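Local coordinates for uncharacterized protein (Bacteroides ovatus, PDB 4IRT) that is of unknown function but is a putative neuraminidase built on BNR-like beta-propeller repeats, and so may act on sialic acid-containing glycans, at residues A[380-385]-A[402-408]; A[315-320]-A[365-371]. One frame throughout, in Å; residues are numbered along the deposited sequence.

Both contacts belong to the closing region of the beta-propeller, but at different depths. Contact 2 lies near the middle, its centre about 7 Å from that of the chain, and sets the inner strand of one blade beside the inner segment of the last. Contact 1, centred about 15 Å out, joins two strands within that last blade. Both are largely buried, yet contact 1 rests on regular antiparallel backbone hydrogen bonds, whereas contact 2 depends on side chains: a salt bridge, an arginine lying along the opposing segment, and proline and histidine packing. They meet where 365-371 runs beside 380-385: Trp365 NE1 lies 2.8 Å from Phe383 O, and Asp370 N 3.0 Å from His381 O.

Contact 1: A[380-385]-A[402-408]; sequences LHLFVQ and MIYVLET
Val384, Ile403 and Thr408 bury the most surface between two extended segments whose strand axes approach to 4.5 Å at 151°, hence antiparallel. Val384 (chi1 t) forms a hydrogen-bonded pair with Tyr404, Val384 N to Tyr404 O 3.0 Å and Val384 O to Tyr404 N 2.8 Å; Val384 CG2 packs 3.7 Å from Leu406 CB. The next such pair is Leu382-Leu406 (Leu382 N to Leu406 O 2.9 Å, Leu382 O to Leu406 N 2.8 Å), with Phe383-Val405 as the non-hydrogen-bonded pair between. On the opposite face, Ile403 (m, t) lays CG2 over the Phe383 ring, 4.0 Å from its centroid, a CH-pi contact. Beyond 402-408, Ile403 and Val405 bond by backbone to the N-terminal strand 5-12, so both chain ends share one blade, the "Velcro" closure of beta-propellers. At the C-terminal end of the segment, Thr408 (chi1 p) donates from N (2.9 Å) and OG1 (2.8 Å) to Leu380 O; a water bridges Leu380 N (2.8 Å) and Thr408 O (2.7 Å).

Contact 2: A[315-320]-A[365-371]; sequences ARPRIV and WEPSHDT
Glu366 (chi1 m, chi2 t) makes the strongest link, a salt bridge to Arg316: Arg316 NE reaches Glu366 OE2 at 2.8 Å and Arg316 NH2 reaches Glu366 OE1 at 3.0 Å, a two-pronged pairing at the edge of the guanidinium. The backbone joins in, since Arg316 N also donates to Glu366 OE2 at 3.0 Å. OE1 has a further donor in Val22 N. A second arginine, Arg318, has the largest area covered here. Its CA-to-CB bond points toward 365-371, and the bend at chi1 and chi2 (both m) lays the chain along the partner: CG is 3.3 Å from Pro367 O, Ser368 CB sits over one guanidinium face, 3.6 Å from NH2, and NH1 lies 3.1 Å from His369 ND1. NH2 is held outside the contact by Val22 O and Arg24 O. The two segments run nearly the same way, 18° apart end to end, but the backbones share no hydrogen bonds; each instead bonds within its own blade, Arg318 to Ile329 and Ser368 to Phe383. Side-by-side inner segments of successive blades, joined by side chains around the central axis, are what a beta-propeller produces. Register follows Ala315-Glu366 (CA-CA 5.1 Å) and Arg318-Pro367 (6.1 Å), widening to Val320-Thr371 (8.5 Å). At the closer end Pro367 packs against 315-320, its CD 4.0 Å from Ala315 CB and 3.2 Å from Arg316 O. Farther along, His369 (chi1 p) places NE2 3.4 Å from Val320 CG1.

Contact 1: A[380-385]-A[402-408]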
loop_
_atom_site.group_PDB
_atom_site.type_symbol
_atom_site.label_atom_id
_atom_site.label_comp_id
_atom_site.label_asym_id
_atom_site.label_seq_id
_atom_site.Cartn_x
_atom_site.Cartn_y
_atom_site.Cartn_z
ATOM N N LEU A 380 -9.616 -1.794 -12.742
ATOM C CA LEU A 380 -9.271 -2.146 -11.358
ATOM C C LEU A 380 -9.095 -3.643 -11.245
ATOM O O LEU A 380 -10.086 -4.415 -11.328
ATOM C CB LEU A 380 -10.363 -1.692 -10.377
ATOM C CG LEU A 380 -10.164 -1.945 -8.883
ATOM C CD1 LEU A 380 -8.874 -1.265 -8.431
ATOM C CD2 LEU A 380 -11.365 -1.436 -8.095
ATOM N N HIS A 381 -7.853 -4.042 -11.067
ATOM C CA HIS A 381 -7.485 -5.439 -10.874
ATOM C C HIS A 381 -6.935 -5.559 -9.479
ATOM O O HIS A 381 -6.069 -4.763 -9.069
ATOM C CB HIS A 381 -6.446 -5.873 -11.897
ATOM C CG HIS A 381 -6.991 -6.051 -13.284
ATOM N ND1 HIS A 381 -6.278 -6.695 -14.270
ATOM C CD2 HIS A 381 -8.162 -5.665 -13.862
ATOM C CE1 HIS A 381 -6.978 -6.701 -15.395
ATOM N NE2 HIS A 381 -8.125 -6.077 -15.178
ATOM N N LEU A 382 -7.476 -6.527 -8.754
ATOM C CA LEU A 382 -7.097 -6.811 -7.380
ATOM C C LEU A 382 -6.375 -8.148 -7.258
ATOM O O LEU A 382 -6.765 -9.160 -7.878
ATOM C CB LEU A 382 -8.353 -6.837 -6.499
ATOM C CG LEU A 382 -9.219 -5.588 -6.425
ATOM C CD1 LEU A 382 -10.540 -5.846 -5.715
ATOM C CD2 LEU A 382 -8.446 -4.509 -5.687
ATOM N N PHE A 383 -5.366 -8.158 -6.386
ATOM C CA PHE A 383 -4.709 -9.369 -5.897
ATOM C C PHE A 383 -5.616 -9.996 -4.839
ATOM O O PHE A 383 -5.821 -9.427 -3.762
ATOM C CB PHE A 383 -3.335 -9.019 -5.286
ATOM C CG PHE A 383 -2.481 -10.231 -4.894
ATOM C CD1 PHE A 383 -2.827 -11.041 -3.804
ATOM C CD2 PHE A 383 -1.334 -10.562 -5.605
ATOM C CE1 PHE A 383 -2.050 -12.160 -3.440
ATOM C CE2 PHE A 383 -0.554 -11.654 -5.238
ATOM C CZ PHE A 383 -0.908 -12.477 -4.161
ATOM N N VAL A 384 -6.144 -11.174 -5.125
ATOM C CA VAL A 384 -7.131 -11.816 -4.247
ATOM C C VAL A 384 -6.661 -13.236 -3.900
ATOM O O VAL A 384 -6.392 -14.033 -4.778
ATOM C CB VAL A 384 -8.504 -11.848 -4.924
ATOM C CG1 VAL A 384 -9.506 -12.658 -4.111
ATOM C CG2 VAL A 384 -9.020 -10.424 -5.088
ATOM N N GLN A 385 -6.613 -13.535 -2.607
ATOM C CA GLN A 385 -6.213 -14.847 -2.097
ATOM C C GLN A 385 -6.740 -14.964 -0.671
ATOM O O GLN A 385 -6.594 -14.041 0.121
ATOM C CB GLN A 385 -4.692 -14.970 -2.039
ATOM C CG GLN A 385 -4.238 -16.337 -1.631
ATOM C CD GLN A 385 -2.800 -16.426 -1.241
ATOM O OE1 GLN A 385 -2.127 -15.426 -1.006
ATOM N NE2 GLN A 385 -2.310 -17.652 -1.163
HETATM N N MSE A 402 -5.680 -20.641 -3.753
HETATM C CA MSE A 402 -5.465 -20.053 -5.087
HETATM C C MSE A 402 -5.357 -18.564 -5.004
HETATM O O MSE A 402 -6.142 -17.926 -4.322
HETATM C CB MSE A 402 -6.656 -20.443 -5.951
HETATM C CG MSE A 402 -6.626 -19.881 -7.354
HETATM SE SE MSE A 402 -5.128 -20.530 -8.386
HETATM C CE MSE A 402 -5.736 -22.386 -8.541
ATOM N N ILE A 403 -4.368 -18.012 -5.706
ATOM C CA ILE A 403 -4.253 -16.564 -5.936
ATOM C C ILE A 403 -4.953 -16.257 -7.257
ATOM O O ILE A 403 -4.809 -16.996 -8.263
ATOM C CB ILE A 403 -2.798 -16.110 -5.997
ATOM C CG1 ILE A 403 -2.138 -16.284 -4.616
ATOM C CG2 ILE A 403 -2.691 -14.667 -6.432
ATOM C CD1 ILE A 403 -0.621 -16.322 -4.699
ATOM N N TYR A 404 -5.763 -15.213 -7.227
ATOM C CA TYR A 404 -6.439 -14.711 -8.435
ATOM C C TYR A 404 -6.104 -13.271 -8.703
ATOM O O TYR A 404 -5.799 -12.501 -7.767
ATOM C CB TYR A 404 -7.943 -14.729 -8.238
ATOM C CG TYR A 404 -8.534 -16.051 -7.817
ATOM C CD1 TYR A 404 -8.641 -16.389 -6.478
ATOM C CD2 TYR A 404 -9.022 -16.942 -8.761
ATOM C CE1 TYR A 404 -9.198 -17.608 -6.094
ATOM C CE2 TYR A 404 -9.593 -18.152 -8.399
ATOM C CZ TYR A 404 -9.686 -18.472 -7.058
ATOM O OH TYR A 404 -10.231 -19.674 -6.700
ATOM N N VAL A 405 -6.231 -12.862 -9.962
ATOM C CA VAL A 405 -6.449 -11.454 -10.224
ATOM C C VAL A 405 -7.950 -11.274 -10.439
ATOM O O VAL A 405 -8.553 -11.905 -11.332
ATOM C CB VAL A 405 -5.629 -10.958 -11.430
ATOM C CG1 VAL A 405 -6.008 -9.525 -11.765
ATOM C CG2 VAL A 405 -4.149 -11.089 -11.144
ATOM N N LEU A 406 -8.551 -10.439 -9.608
ATOM C CA LEU A 406 -9.944 -10.126 -9.745
ATOM C C LEU A 406 -10.068 -8.889 -10.623
ATOM O O LEU A 406 -9.614 -7.769 -10.257
ATOM C CB LEU A 406 -10.577 -9.933 -8.367
ATOM C CG LEU A 406 -12.113 -9.945 -8.295
ATOM C CD1 LEU A 406 -12.571 -10.008 -6.846
ATOM C CD2 LEU A 406 -12.702 -8.708 -8.943
ATOM N N GLU A 407 -10.652 -9.105 -11.795
ATOM C CA GLU A 407 -10.851 -8.051 -12.783
ATOM C C GLU A 407 -12.238 -7.473 -12.523
ATOM O O GLU A 407 -13.256 -8.100 -12.802
ATOM C CB GLU A 407 -10.744 -8.635 -14.193
ATOM C CG GLU A 407 -9.426 -9.353 -14.459
ATOM C CD GLU A 407 -9.263 -9.848 -15.896
ATOM O OE1 GLU A 407 -10.277 -10.240 -16.533
ATOM O OE2 GLU A 407 -8.115 -9.844 -16.384
ATOM N N THR A 408 -12.276 -6.283 -11.963
ATOM C CA THR A 408 -13.518 -5.761 -11.424
ATOM C C THR A 408 -14.361 -5.151 -12.529
ATOM O O THR A 408 -13.860 -4.378 -13.353
ATOM C CB THR A 408 -13.283 -4.664 -10.381
ATOM O OG1 THR A 408 -12.729 -3.523 -11.035
ATOM C CG2 THR A 408 -12.360 -5.140 -9.273
HETATM O O HOH W 1 -11.691 -3.033 -14.235
#

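Contact 2: A[315-320]-A[365-371]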
loop_
_atom_site.group_PDB
_atom_site.type_symbol
_atom_site.label_atom_id
_atom_site.label_comp_id
_atom_site.label_asym_id
_atom_site.label_seq_id
_atom_site.Cartn_x
_atom_site.Cartn_y
_atom_site.Cartn_z
ATOM N N ALA A 315 -10.436 -5.315 7.103
ATOM C CA ALA A 315 -9.191 -5.039 6.407
ATOM C C ALA A 315 -8.932 -3.557 6.305
ATOM O O ALA A 315 -9.862 -2.767 6.168
ATOM C CB ALA A 315 -9.233 -5.624 5.010
ATOM N N ARG A 316 -7.668 -3.185 6.295
ATOM C CA ARG A 316 -7.315 -1.844 5.882
ATOM C C ARG A 316 -7.625 -1.697 4.363
ATOM O O ARG A 316 -7.472 -2.642 3.590
ATOM C CB ARG A 316 -5.869 -1.571 6.184
ATOM C CG ARG A 316 -5.645 -1.490 7.676
ATOM C CD ARG A 316 -4.196 -1.432 8.050
ATOM N NE ARG A 316 -3.538 -2.688 7.738
ATOM C CZ ARG A 316 -2.322 -3.018 8.141
ATOM N NH1 ARG A 316 -1.591 -2.172 8.842
ATOM N NH2 ARG A 316 -1.813 -4.188 7.793
ATOM N N PRO A 317 -8.122 -0.532 3.955
ATOM C CA PRO A 317 -8.706 -0.407 2.633
ATOM C C PRO A 317 -7.816 0.106 1.519
ATOM O O PRO A 317 -6.746 0.689 1.760
ATOM C CB PRO A 317 -9.841 0.579 2.886
ATOM C CG PRO A 317 -9.279 1.504 3.902
ATOM C CD PRO A 317 -8.511 0.592 4.834
ATOM N N ARG A 318 -8.290 -0.084 0.293
ATOM C CA ARG A 318 -7.701 0.571 -0.894
ATOM C C ARG A 318 -8.806 1.321 -1.624
ATOM O O ARG A 318 -9.986 0.997 -1.468
ATOM C CB ARG A 318 -7.076 -0.434 -1.868
ATOM C CG ARG A 318 -5.846 -1.203 -1.380
ATOM C CD ARG A 318 -4.591 -0.464 -1.694
ATOM N NE ARG A 318 -3.322 -1.130 -1.368
ATOM C CZ ARG A 318 -2.333 -1.309 -2.232
ATOM N NH1 ARG A 318 -2.463 -0.986 -3.525
ATOM N NH2 ARG A 318 -1.211 -1.858 -1.820
ATOM N N ILE A 319 -8.411 2.315 -2.419
ATOM C CA ILE A 319 -9.341 3.119 -3.201
ATOM C C ILE A 319 -8.763 3.435 -4.576
ATOM O O ILE A 319 -7.535 3.559 -4.757
ATOM C CB ILE A 319 -9.674 4.469 -2.526
ATOM C CG1 ILE A 319 -8.392 5.194 -2.062
ATOM C CG2 ILE A 319 -10.645 4.296 -1.378
ATOM C CD1 ILE A 319 -8.647 6.627 -1.617
ATOM N N VAL A 320 -9.653 3.596 -5.542
ATOM C CA VAL A 320 -9.301 4.320 -6.769
ATOM C C VAL A 320 -10.376 5.373 -7.007
ATOM O O VAL A 320 -11.527 5.209 -6.584
ATOM C CB VAL A 320 -9.110 3.405 -7.991
ATOM C CG1 VAL A 320 -7.911 2.472 -7.767
ATOM C CG2 VAL A 320 -10.381 2.638 -8.341
ATOM N N TRP A 365 -7.223 -11.603 4.400
ATOM C CA TRP A 365 -6.865 -10.801 3.232
ATOM C C TRP A 365 -7.119 -9.298 3.453
ATOM O O TRP A 365 -8.129 -8.904 4.069
ATOM C CB TRP A 365 -7.691 -11.271 2.033
ATOM C CG TRP A 365 -7.602 -10.458 0.761
ATOM C CD1 TRP A 365 -6.756 -10.689 -0.262
ATOM C CD2 TRP A 365 -8.442 -9.371 0.343
ATOM N NE1 TRP A 365 -6.965 -9.807 -1.266
ATOM C CE2 TRP A 365 -8.000 -8.982 -0.929
ATOM C CE3 TRP A 365 -9.489 -8.657 0.936
ATOM C CZ2 TRP A 365 -8.584 -7.945 -1.639
ATOM C CZ3 TRP A 365 -10.062 -7.611 0.226
ATOM C CH2 TRP A 365 -9.622 -7.287 -1.055
ATOM N N GLU A 366 -6.150 -8.502 2.999
ATOM C CA GLU A 366 -6.349 -7.109 2.736
ATOM C C GLU A 366 -6.087 -6.818 1.269
ATOM O O GLU A 366 -5.297 -7.508 0.608
ATOM C CB GLU A 366 -5.447 -6.243 3.604
ATOM C CG GLU A 366 -5.524 -6.479 5.103
ATOM C CD GLU A 366 -4.638 -5.512 5.864
ATOM O OE1 GLU A 366 -3.402 -5.516 5.645
ATOM O OE2 GLU A 366 -5.168 -4.775 6.714
ATOM N N PRO A 367 -6.712 -5.763 0.734
ATOM C CA PRO A 367 -6.506 -5.451 -0.679
ATOM C C PRO A 367 -5.171 -4.849 -1.058
ATOM O O PRO A 367 -4.585 -4.060 -0.298
ATOM C CB PRO A 367 -7.586 -4.409 -0.988
ATOM C CG PRO A 367 -7.925 -3.817 0.364
ATOM C CD PRO A 367 -7.708 -4.885 1.376
ATOM N N SER A 368 -4.677 -5.300 -2.220
ATOM C CA SER A 368 -3.661 -4.579 -2.982
ATOM C C SER A 368 -4.118 -4.656 -4.452
ATOM O O SER A 368 -4.843 -5.597 -4.853
ATOM C CB SER A 368 -2.241 -5.151 -2.776
ATOM O OG SER A 368 -2.188 -6.547 -3.015
ATOM N N HIS A 369 -3.768 -3.646 -5.235
ATOM C CA HIS A 369 -4.280 -3.521 -6.608
ATOM C C HIS A 369 -3.226 -3.018 -7.578
ATOM O O HIS A 369 -2.156 -2.510 -7.175
ATOM C CB HIS A 369 -5.506 -2.580 -6.625
ATOM C CG HIS A 369 -5.181 -1.104 -6.606
ATOM N ND1 HIS A 369 -4.867 -0.412 -5.461
ATOM C CD2 HIS A 369 -5.212 -0.184 -7.599
ATOM C CE1 HIS A 369 -4.689 0.869 -5.750
ATOM N NE2 HIS A 369 -4.882 1.034 -7.045
ATOM N N ASP A 370 -3.542 -3.141 -8.858
ATOM C CA ASP A 370 -2.632 -2.793 -9.927
ATOM C C ASP A 370 -2.769 -1.288 -10.126
ATOM O O ASP A 370 -3.595 -0.793 -10.918
ATOM C CB ASP A 370 -2.944 -3.592 -11.172
ATOM C CG ASP A 370 -1.940 -3.401 -12.275
ATOM O OD1 ASP A 370 -1.257 -2.354 -12.318
ATOM O OD2 ASP A 370 -1.843 -4.337 -13.107
ATOM N N THR A 371 -1.952 -0.558 -9.376
ATOM C CA THR A 371 -2.008 0.900 -9.374
ATOM C C THR A 371 -1.834 1.476 -10.783
ATOM O O THR A 371 -2.519 2.406 -11.179
ATOM C CB THR A 371 -0.926 1.514 -8.474
ATOM O OG1 THR A 371 0.356 0.989 -8.835
ATOM C CG2 THR A 371 -1.192 1.217 -7.009
#